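Side-chain contacts in alpha-fucosidase GH29 (Fusarium graminearum, PDB 4PSR), which hydrolyses alpha-L-fucosides and probably removes the alpha-1,6-linked fucose from the core N-acetylglucosamine of glycoprotein glycans: residues Gly370-Asp375 / Arg406-Lys411; Arg377-Tyr382 / Pro496-Glu501. All coordinates share one frame; numbering follows the deposited sequence.

Interaction 1 (Gly370-Asp375 / Arg406-Lys411); sequences GEAVYD and RFTRNK
Thr-408 reaches across to the backbone of Ala-372 and donates its hydroxyl proton to the carbonyl oxygen, with OG1 2.7 Å from Ala-372 O. The first torsion of Thr-408 explains the reach: at chi1 51° OG1 sits between the backbone N and the carbonyl carbon, while the methyl CG2 stands anti to that carbon. Both branches thus lie against the same acceptor, CG2 coming within 3.6 Å of Ala-372 O. The bond bends to 139° at the oxygen, and the donor is tilted 19° from the carbonyl plane. Ala-372 ends the short 3-10 turn that follows helix 353-369 at the close of the barrel, whereas Thr-408 lies on strand 405-409 of the six-stranded antiparallel sheet that follows the barrel. Val-333 of helix 322-334 and Tyr-417 of the adjacent strand also pack on Thr-408.

At the outer end, Lys-411 lays its methylenes along the carbonyl of Asp-375. Its CG is anti to its own carbonyl carbon and the chain beyond is extended, so that CE passes 3.5 Å from Asp-375 O. A water donates to Asp-375 O at 2.8 Å and accepts from Lys-411 N at 2.9 Å. The charged ends do not pair with each other: NZ of Lys-411 lies 5.3 Å from OD1 of Asp-375, and they form salt bridges with Asp-26 and Arg-118, respectively. The junction therefore relies on two main-chain carbonyls as acceptors, one gripped directly by a buried hydroxyl and the other through water, while the charged ends of Lys-411 and Asp-375 turn to partners outside the two segments.

Interaction 2 (Arg377-Tyr382 / Pro496-Glu501); sequences RAWDIY and PVPQPE
Trp-379 and Ile-381 meet the proline-rich linker Pro-496 to Pro-500, which joins the end of the six-stranded antiparallel sheet to the following beta domain, through strand 504-507. Residues 377-382 lie in the connection between the last helix of the TIM barrel, 353-369, and strand 383-384 at the edge of that sheet. Neither segment has regular secondary structure, and no direct hydrogen bond joins them.

Along residues 377-382, Trp-379 comes first. A chi1 of -161° swings the indole away from the backbone N and brings its six-membered ring to the linker. There CZ2 approaches CD of Pro-498 obliquely at 3.7 Å, and CH2 comes within 3.8 Å of Pro-498 CG. The two side chains arrive from opposite directions. The carbonyl oxygen of Pro-496 instead lies at the indole edge, near the ring plane, 3.8 Å from CZ2. Phe-407 of the neighbouring strand packs edge-to-face with this indole.

Next, OD1 of Asp-380 makes a hydrogen bond to a bound Tris molecule, probably from the crystallisation liquor. Ile-381 then supplies the second apolar contact. With CG1 anti to the carbonyl carbon (chi1 -64°) and CD1 continuing in an extended chain (chi2 167°), the terminal methyl runs antiparallel to the Pro-498 side chain and stops 3.5 Å from its CG. Pro-498 is thus held on two carbons: CD meets CZ2 of the indole, and CG touches both CH2 of Trp-379 and CD1 of Ile-381. Ala-518 of strand 516-519 also touches this proline.

The polar component is a single water, 2.9 Å from NE1 of Trp-379, whose proton it accepts, and also 2.9 Å from Pro-496 O.

Overall arrangement
Both contacts use the connection between helix 353-369 and strand 383-384, and both are partly buried, but they fasten it to different elements. Interaction 1 ties the exit of the barrel to strand 405-409, with a buried inner end and an exposed lysine outside; interaction 2, farther from the chain's centre, presses the next part of the same connection on the linker to the beta domain. The first is polar, the second chiefly apolar, and a water bridges the first and probably the second. Their centres are 14 Å apart, yet they touch: Arg-409 N lies 2.8 Å from Arg-377 O and Phe-407 N 2.9 Å from Tyr-382 O, probable hydrogen bonds that align 377-382 with that strand.

Interaction 1 (Gly370-Asp375 / Arg406-Lys411)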
# COMPACT_ATOMS: atom_id res chain seq x y z
N GLY A 370 -14.17 -12.09 3.84
CA GLY A 370 -12.73 -12.24 4.04
C GLY A 370 -12.08 -13.43 3.33
O GLY A 370 -10.90 -13.37 2.97
N GLU A 371 -12.84 -14.51 3.11
CA GLU A 371 -12.33 -15.67 2.39
C GLU A 371 -11.76 -15.30 1.00
O GLU A 371 -10.82 -15.93 0.51
CB GLU A 371 -13.44 -16.72 2.23
CG GLU A 371 -12.97 -17.96 1.47
CD GLU A 371 -14.06 -19.00 1.22
OE1 GLU A 371 -15.17 -18.88 1.76
OE2 GLU A 371 -13.80 -19.92 0.44
N ALA A 372 -12.35 -14.30 0.37
CA ALA A 372 -11.93 -13.86 -0.96
C ALA A 372 -10.75 -12.87 -0.93
O ALA A 372 -10.26 -12.48 -1.99
CB ALA A 372 -13.11 -13.23 -1.70
N VAL A 373 -10.36 -12.46 0.27
CA VAL A 373 -9.36 -11.40 0.43
C VAL A 373 -8.16 -11.94 1.22
O VAL A 373 -7.08 -12.14 0.65
CB VAL A 373 -9.98 -10.15 1.09
CG1 VAL A 373 -8.93 -9.05 1.26
CG2 VAL A 373 -11.14 -9.63 0.23
N TYR A 374 -8.31 -12.13 2.52
CA TYR A 374 -7.19 -12.60 3.32
C TYR A 374 -6.68 -13.92 2.81
O TYR A 374 -7.45 -14.78 2.38
CB TYR A 374 -7.62 -12.80 4.75
CG TYR A 374 -8.24 -11.59 5.41
CD1 TYR A 374 -7.51 -10.44 5.67
CD2 TYR A 374 -9.54 -11.65 5.89
CE1 TYR A 374 -8.09 -9.35 6.35
CE2 TYR A 374 -10.14 -10.60 6.55
CZ TYR A 374 -9.40 -9.46 6.81
OH TYR A 374 -9.99 -8.43 7.48
N ASP A 375 -5.36 -14.07 2.87
CA ASP A 375 -4.72 -15.36 2.59
C ASP A 375 -4.83 -15.79 1.13
O ASP A 375 -4.42 -16.89 0.80
CB ASP A 375 -5.28 -16.49 3.48
CG ASP A 375 -5.17 -16.19 4.96
OD1 ASP A 375 -4.39 -15.34 5.39
OD2 ASP A 375 -5.94 -16.81 5.72
N ARG A 406 -13.31 -8.43 -10.04
CA ARG A 406 -11.91 -8.56 -9.62
C ARG A 406 -11.68 -10.00 -9.17
O ARG A 406 -12.53 -10.62 -8.51
CB ARG A 406 -11.58 -7.59 -8.49
CG ARG A 406 -11.68 -6.11 -8.90
CD ARG A 406 -10.65 -5.77 -9.95
NE ARG A 406 -10.66 -4.35 -10.34
CZ ARG A 406 -11.43 -3.83 -11.28
NH1 ARG A 406 -12.30 -4.56 -11.95
NH2 ARG A 406 -11.33 -2.53 -11.55
N PHE A 407 -10.54 -10.55 -9.53
CA PHE A 407 -10.22 -11.95 -9.26
C PHE A 407 -9.22 -12.08 -8.10
O PHE A 407 -8.29 -11.27 -7.97
CB PHE A 407 -9.56 -12.57 -10.49
CG PHE A 407 -10.43 -12.59 -11.73
CD1 PHE A 407 -11.59 -13.37 -11.78
CD2 PHE A 407 -10.06 -11.87 -12.84
CE1 PHE A 407 -12.36 -13.41 -12.94
CE2 PHE A 407 -10.84 -11.90 -14.00
CZ PHE A 407 -11.98 -12.68 -14.04
N THR A 408 -9.37 -13.14 -7.31
CA THR A 408 -8.33 -13.57 -6.39
C THR A 408 -8.39 -15.11 -6.39
O THR A 408 -9.38 -15.68 -6.86
CB THR A 408 -8.55 -13.07 -4.96
OG1 THR A 408 -9.90 -13.39 -4.55
CG2 THR A 408 -8.32 -11.56 -4.82
N ARG A 409 -7.35 -15.78 -5.91
CA ARG A 409 -7.38 -17.25 -5.91
C ARG A 409 -6.75 -17.80 -4.64
O ARG A 409 -6.05 -17.09 -3.93
CB ARG A 409 -6.77 -17.83 -7.19
CG ARG A 409 -5.42 -17.31 -7.59
CD ARG A 409 -4.36 -18.15 -6.98
NE ARG A 409 -3.00 -17.68 -7.26
CZ ARG A 409 -1.93 -18.26 -6.71
NH1 ARG A 409 -2.10 -19.29 -5.91
NH2 ARG A 409 -0.71 -17.80 -6.96
N ASN A 410 -7.04 -19.05 -4.32
CA ASN A 410 -6.47 -19.64 -3.10
C ASN A 410 -5.03 -20.11 -3.33
O ASN A 410 -4.55 -20.21 -4.45
CB ASN A 410 -7.37 -20.75 -2.52
CG ASN A 410 -7.46 -21.98 -3.40
OD1 ASN A 410 -6.95 -22.02 -4.51
ND2 ASN A 410 -8.17 -23.00 -2.89
N LYS A 411 -4.34 -20.39 -2.23
CA LYS A 411 -2.94 -20.87 -2.30
C LYS A 411 -2.81 -22.21 -3.01
O LYS A 411 -1.80 -22.46 -3.65
CB LYS A 411 -2.30 -20.96 -0.91
CG LYS A 411 -2.19 -19.60 -0.21
CD LYS A 411 -1.50 -19.72 1.13
CE LYS A 411 -1.41 -18.35 1.79
NZ LYS A 411 -0.72 -18.41 3.09
O HOH W 1 -5.61 -19.37 0.17

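Interaction 2 (Arg377-Tyr382 / Pro496-Glu501)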
# COMPACT_ATOMS: atom_id res chain seq x y z
N ARG A 377 -4.07 -15.01 -3.18
CA ARG A 377 -3.07 -14.44 -4.05
C ARG A 377 -3.74 -14.01 -5.35
O ARG A 377 -4.82 -14.51 -5.74
CB ARG A 377 -1.98 -15.47 -4.36
CG ARG A 377 -1.17 -15.96 -3.16
CD ARG A 377 -0.32 -14.83 -2.58
NE ARG A 377 0.50 -15.27 -1.44
CZ ARG A 377 0.12 -15.25 -0.17
NH1 ARG A 377 -1.07 -14.79 0.21
NH2 ARG A 377 0.93 -15.68 0.78
N ALA A 378 -3.09 -13.11 -6.07
CA ALA A 378 -3.57 -12.66 -7.34
C ALA A 378 -3.60 -13.81 -8.34
O ALA A 378 -2.79 -14.75 -8.27
CB ALA A 378 -2.65 -11.55 -7.85
N TRP A 379 -4.54 -13.73 -9.27
CA TRP A 379 -4.59 -14.64 -10.41
C TRP A 379 -3.57 -14.11 -11.44
O TRP A 379 -2.72 -13.32 -11.07
CB TRP A 379 -6.00 -14.66 -10.98
CG TRP A 379 -6.33 -15.84 -11.85
CD1 TRP A 379 -5.77 -17.09 -11.79
CD2 TRP A 379 -7.31 -15.88 -12.88
NE1 TRP A 379 -6.36 -17.91 -12.73
CE2 TRP A 379 -7.29 -17.18 -13.43
CE3 TRP A 379 -8.18 -14.94 -13.42
CZ2 TRP A 379 -8.13 -17.57 -14.47
CZ3 TRP A 379 -9.04 -15.33 -14.45
CH2 TRP A 379 -8.99 -16.64 -14.96
N ASP A 380 -3.62 -14.53 -12.71
CA ASP A 380 -2.74 -13.91 -13.70
C ASP A 380 -3.40 -12.75 -14.42
O ASP A 380 -2.76 -12.05 -15.17
CB ASP A 380 -2.16 -14.92 -14.71
CG ASP A 380 -1.21 -15.92 -14.06
OD1 ASP A 380 -0.35 -15.55 -13.22
OD2 ASP A 380 -1.34 -17.12 -14.37
N ILE A 381 -4.71 -12.59 -14.21
CA ILE A 381 -5.48 -11.48 -14.76
C ILE A 381 -6.22 -10.86 -13.59
O ILE A 381 -6.83 -11.59 -12.81
CB ILE A 381 -6.47 -11.99 -15.83
CG1 ILE A 381 -5.71 -12.59 -17.03
CG2 ILE A 381 -7.40 -10.86 -16.28
CD1 ILE A 381 -6.59 -13.40 -17.97
N TYR A 382 -6.13 -9.54 -13.39
CA TYR A 382 -6.66 -8.96 -12.14
C TYR A 382 -8.17 -8.80 -12.12
O TYR A 382 -8.79 -8.81 -11.06
CB TYR A 382 -5.99 -7.63 -11.77
CG TYR A 382 -6.35 -6.50 -12.65
CD1 TYR A 382 -7.49 -5.76 -12.44
CD2 TYR A 382 -5.52 -6.16 -13.71
CE1 TYR A 382 -7.82 -4.69 -13.29
CE2 TYR A 382 -5.83 -5.14 -14.55
CZ TYR A 382 -6.96 -4.41 -14.33
OH TYR A 382 -7.24 -3.37 -15.19
N PRO A 496 -7.92 -23.34 -14.76
CA PRO A 496 -7.44 -23.28 -16.15
C PRO A 496 -6.67 -21.99 -16.46
O PRO A 496 -6.94 -20.95 -15.84
CB PRO A 496 -8.74 -23.31 -16.97
CG PRO A 496 -9.75 -23.88 -16.09
CD PRO A 496 -9.38 -23.53 -14.69
N VAL A 497 -5.74 -22.08 -17.41
CA VAL A 497 -4.95 -20.92 -17.82
C VAL A 497 -5.62 -20.22 -19.00
O VAL A 497 -5.67 -20.75 -20.12
CB VAL A 497 -3.53 -21.32 -18.20
CG1 VAL A 497 -2.70 -20.08 -18.62
CG2 VAL A 497 -2.87 -22.04 -17.03
N PRO A 498 -6.16 -19.03 -18.76
CA PRO A 498 -6.86 -18.36 -19.85
C PRO A 498 -5.92 -17.82 -20.93
O PRO A 498 -4.74 -17.49 -20.68
CB PRO A 498 -7.58 -17.22 -19.13
CG PRO A 498 -6.66 -16.90 -17.97
CD PRO A 498 -6.13 -18.21 -17.53
N GLN A 499 -6.45 -17.73 -22.14
CA GLN A 499 -5.78 -17.05 -23.22
C GLN A 499 -6.31 -15.61 -23.33
O GLN A 499 -7.46 -15.41 -23.68
CB GLN A 499 -6.01 -17.79 -24.54
CG GLN A 499 -5.14 -17.29 -25.67
CD GLN A 499 -3.66 -17.60 -25.45
OE1 GLN A 499 -3.31 -18.60 -24.84
NE2 GLN A 499 -2.80 -16.74 -25.95
N PRO A 500 -5.48 -14.60 -23.03
CA PRO A 500 -5.97 -13.23 -23.16
C PRO A 500 -6.37 -12.88 -24.59
O PRO A 500 -5.77 -13.45 -25.53
CB PRO A 500 -4.74 -12.38 -22.76
CG PRO A 500 -3.96 -13.29 -21.87
CD PRO A 500 -4.11 -14.66 -22.50
N GLU A 501 -7.31 -11.96 -24.77
CA GLU A 501 -7.72 -11.54 -26.11
C GLU A 501 -6.53 -11.02 -26.89
O GLU A 501 -6.33 -11.36 -28.05
CB GLU A 501 -8.82 -10.46 -26.07
CG GLU A 501 -9.32 -10.13 -27.49
CD GLU A 501 -10.26 -8.94 -27.55
OE1 GLU A 501 -10.44 -8.26 -26.52
OE2 GLU A 501 -10.81 -8.68 -28.64
O HOH W 2 -4.85 -20.05 -14.00